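Local coordinates for periplasmic binding protein/LacI transcriptional regulator (Alkaliphilus metalliredigens, PDB 3CTP) that probably acts as a LacI-family transcriptional repressor that binds DNA, and holds beta-D-xylulofuranose in its sugar pocket, at residues K61-M66 with Y91-C96. Sequence-based numbering, arbitrary orientation.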
ATOM      1  N   LYS A  61     -15.424   6.542 -20.696  1.00 22.02           N
ATOM      2  CA  LYS A  61     -14.668   7.568 -20.019  1.00 18.70           C
ATOM      3  C   LYS A  61     -13.861   6.927 -18.920  1.00 15.10           C
ATOM      4  O   LYS A  61     -13.732   7.492 -17.847  1.00 14.96           O
ATOM      5  CB  LYS A  61     -15.586   8.659 -19.453  1.00 20.77           C
ATOM      6  CG  LYS A  61     -16.381   9.367 -20.539  1.00 26.14           C
ATOM      7  CD  LYS A  61     -15.438  10.138 -21.454  1.00 25.55           C
ATOM      8  CE  LYS A  61     -14.991  11.462 -20.826  1.00 22.49           C
ATOM      9  NZ  LYS A  61     -14.476  12.379 -21.888  1.00 33.52           N
ATOM     10  N   THR A  62     -13.267   5.765 -19.208  1.00 12.96           N
ATOM     11  CA  THR A  62     -12.412   5.101 -18.230  1.00 11.61           C
ATOM     12  C   THR A  62     -11.027   4.855 -18.817  1.00 11.76           C
ATOM     13  O   THR A  62     -10.901   4.514 -20.011  1.00 14.70           O
ATOM     14  CB  THR A  62     -13.033   3.797 -17.736  1.00 14.41           C
ATOM     15  OG1 THR A  62     -14.305   4.103 -17.131  1.00 17.35           O
ATOM     16  CG2 THR A  62     -12.146   3.126 -16.675  1.00 16.14           C
ATOM     17  N   ILE A  63     -10.016   5.074 -17.982  1.00 10.30           N
ATOM     18  CA  ILE A  63      -8.616   4.823 -18.335  1.00  9.31           C
ATOM     19  C   ILE A  63      -8.131   3.643 -17.498  1.00  9.63           C
ATOM     20  O   ILE A  63      -8.494   3.516 -16.324  1.00 10.82           O
ATOM     21  CB  ILE A  63      -7.772   6.049 -17.993  1.00  9.76           C
ATOM     22  CG1 ILE A  63      -8.085   7.126 -19.021  1.00 11.11           C
ATOM     23  CG2 ILE A  63      -6.275   5.695 -17.967  1.00 11.95           C
ATOM     24  CD1 ILE A  63      -7.735   8.561 -18.571  1.00 12.92           C
ATOM     25  N   GLY A  64      -7.346   2.756 -18.095  1.00  9.23           N
ATOM     26  CA  GLY A  64      -6.788   1.639 -17.324  1.00  9.66           C
ATOM     27  C   GLY A  64      -5.402   2.014 -16.863  1.00  9.89           C
ATOM     28  O   GLY A  64      -4.580   2.452 -17.678  1.00 11.47           O
ATOM     29  N   LEU A  65      -5.145   1.899 -15.575  1.00  8.45           N
ATOM     30  CA  LEU A  65      -3.816   2.171 -15.030  1.00  7.83           C
ATOM     31  C   LEU A  65      -3.194   0.858 -14.587  1.00  9.24           C
ATOM     32  O   LEU A  65      -3.705   0.217 -13.664  1.00  9.17           O
ATOM     33  CB  LEU A  65      -3.909   3.097 -13.814  1.00  8.95           C
ATOM     34  CG  LEU A  65      -2.638   3.287 -12.961  1.00  8.81           C
ATOM     35  CD1 LEU A  65      -1.477   3.844 -13.820  1.00 12.48           C
ATOM     36  CD2 LEU A  65      -2.876   4.219 -11.790  1.00 11.55           C
ATOM     37  N   MET A  66      -2.108   0.453 -15.238  1.00  8.48           N
ATOM     38  CA  MET A  66      -1.400  -0.720 -14.798  1.00  9.86           C
ATOM     39  C   MET A  66      -0.382  -0.320 -13.759  1.00 13.29           C
ATOM     40  O   MET A  66       0.436   0.604 -13.999  1.00 16.16           O
ATOM     41  CB  MET A  66      -0.810  -1.476 -16.010  1.00 12.93           C
ATOM     42  CG  MET A  66      -2.004  -2.274 -16.765  1.00 15.17           C
ATOM     43  SD  MET A  66      -1.553  -3.311 -18.028  1.00 21.09           S
ATOM     44  CE  MET A  66      -0.604  -2.160 -18.992  1.00 16.81           C
ATOM     45  N   TYR A  91     -12.496  11.481 -16.476  1.00  9.75           N
ATOM     46  CA  TYR A  91     -12.287  10.029 -16.589  1.00  9.77           C
ATOM     47  C   TYR A  91     -12.239   9.352 -15.223  1.00 11.26           C
ATOM     48  O   TYR A  91     -11.759   9.939 -14.238  1.00 12.93           O
ATOM     49  CB  TYR A  91     -10.956   9.736 -17.300  1.00  9.70           C
ATOM     50  CG  TYR A  91     -10.980  10.123 -18.752  1.00 10.22           C
ATOM     51  CD1 TYR A  91     -11.285   9.188 -19.727  1.00 11.57           C
ATOM     52  CD2 TYR A  91     -10.737  11.441 -19.142  1.00 12.68           C
ATOM     53  CE1 TYR A  91     -11.306   9.538 -21.064  1.00 13.50           C
ATOM     54  CE2 TYR A  91     -10.785  11.804 -20.461  1.00 12.73           C
ATOM     55  CZ  TYR A  91     -11.077  10.862 -21.425  1.00 13.33           C
ATOM     56  OH  TYR A  91     -11.114  11.261 -22.755  1.00 17.49           O
ATOM     57  N   THR A  92     -12.742   8.118 -15.176  1.00 11.15           N
ATOM     58  CA  THR A  92     -12.505   7.244 -14.023  1.00 11.39           C
ATOM     59  C   THR A  92     -11.346   6.294 -14.346  1.00 12.04           C
ATOM     60  O   THR A  92     -10.891   6.247 -15.483  1.00 13.53           O
ATOM     61  CB  THR A  92     -13.744   6.446 -13.711  1.00 13.61           C
ATOM     62  OG1 THR A  92     -14.299   5.943 -14.925  1.00 17.03           O
ATOM     63  CG2 THR A  92     -14.797   7.384 -13.112  1.00 15.94           C
ATOM     64  N   LEU A  93     -10.846   5.565 -13.347  1.00 12.02           N
ATOM     65  CA  LEU A  93      -9.715   4.652 -13.555  1.00 12.07           C
ATOM     66  C   LEU A  93     -10.081   3.219 -13.117  1.00 12.07           C
ATOM     67  O   LEU A  93     -10.767   3.030 -12.113  1.00 12.97           O
ATOM     68  CB  LEU A  93      -8.550   5.038 -12.650  1.00 15.97           C
ATOM     69  CG  LEU A  93      -7.634   6.204 -12.903  1.00 22.63           C
ATOM     70  CD1 LEU A  93      -6.493   6.116 -11.885  1.00 16.75           C
ATOM     71  CD2 LEU A  93      -7.100   6.103 -14.306  1.00 17.87           C
ATOM     72  N   PHE A  94      -9.608   2.237 -13.871  1.00 10.62           N
ATOM     73  CA  PHE A  94      -9.533   0.845 -13.411  1.00 10.92           C
ATOM     74  C   PHE A  94      -8.070   0.591 -13.094  1.00 12.10           C
ATOM     75  O   PHE A  94      -7.209   0.862 -13.941  1.00 14.32           O
ATOM     76  CB  PHE A  94      -9.932  -0.126 -14.521  1.00 12.03           C
ATOM     77  CG  PHE A  94     -11.406  -0.168 -14.826  1.00 12.48           C
ATOM     78  CD1 PHE A  94     -12.333   0.064 -13.843  1.00 14.34           C
ATOM     79  CD2 PHE A  94     -11.839  -0.507 -16.087  1.00 14.52           C
ATOM     80  CE1 PHE A  94     -13.714   0.000 -14.125  1.00 20.50           C
ATOM     81  CE2 PHE A  94     -13.182  -0.581 -16.370  1.00 17.86           C
ATOM     82  CZ  PHE A  94     -14.114  -0.314 -15.405  1.00 16.60           C
ATOM     83  N   LEU A  95      -7.755   0.076 -11.911  1.00  9.69           N
ATOM     84  CA  LEU A  95      -6.366  -0.274 -11.595  1.00  9.84           C
ATOM     85  C   LEU A  95      -6.150  -1.745 -11.840  1.00 12.38           C
ATOM     86  O   LEU A  95      -6.996  -2.565 -11.474  1.00 11.99           O
ATOM     87  CB  LEU A  95      -6.032  -0.013 -10.131  1.00 11.49           C
ATOM     88  CG  LEU A  95      -6.428   1.320  -9.552  1.00 16.62           C
ATOM     89  CD1 LEU A  95      -5.851   1.381  -8.103  1.00 16.83           C
ATOM     90  CD2 LEU A  95      -5.846   2.421 -10.389  1.00 17.47           C
ATOM     91  N   CYS A  96      -5.011  -2.077 -12.451  1.00 12.77           N
ATOM     92  CA  CYS A  96      -4.688  -3.455 -12.813  1.00 14.73           C
ATOM     93  C   CYS A  96      -3.322  -3.767 -12.274  1.00 16.99           C
ATOM     94  O   CYS A  96      -2.344  -3.097 -12.555  1.00 16.79           O
ATOM     95  CB  CYS A  96      -4.656  -3.602 -14.341  1.00 15.02           C
ATOM     96  SG  CYS A  96      -6.274  -3.245 -15.126  1.00 21.37           S
TER
HETATM   97  O   HOH W   1     -16.470   7.262 -15.949  1.00 18.48           O
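Lys61 bends at chi2 and chi3 (-65° and -79°), and its CE lies over one face of the Tyr91 ring, 4.1 Å from the centroid. Lys61 NZ adds an off-centre cation-pi contact, 4.3 Å from the centroid of the Tyr91 ring. Ile63 CD1 touches Tyr91 CG at 3.6 Å, the two side chains crossing at about a right angle. An alanine in place of Tyr91 would probably leave the Lys61 amine without its aromatic partner and open a gap beside Ile63 CD1. Next along, Thr62 OG1 and Thr92 OG1 share a hydrogen bond of 2.9 Å, and a water also bonds Thr92 OG1. Thr62 CG2, anti to the backbone N, sits over a face of the Phe94 ring, 3.8 Å from its centroid. Strands 62-67 and 92-97 run parallel and are the two strands of a beta-alpha-beta unit, joined by helix 73-88; 92-97 is outermost in the sheet within this chain. Five backbone bonds join them, from Thr92 N to Lys61 O through to Cys96 N to Leu65 O. On the face that packs on helix 73-88, Leu65 CD2 touches Leu95 CD2 at 3.7 Å. Ile63 CB meets Leu93 CD2 at 3.7 Å. Strand 119-123 flanks 61-66. On the opposite face, with Thr62, the Phe94 ring stacks on Phe94 of the second subunit.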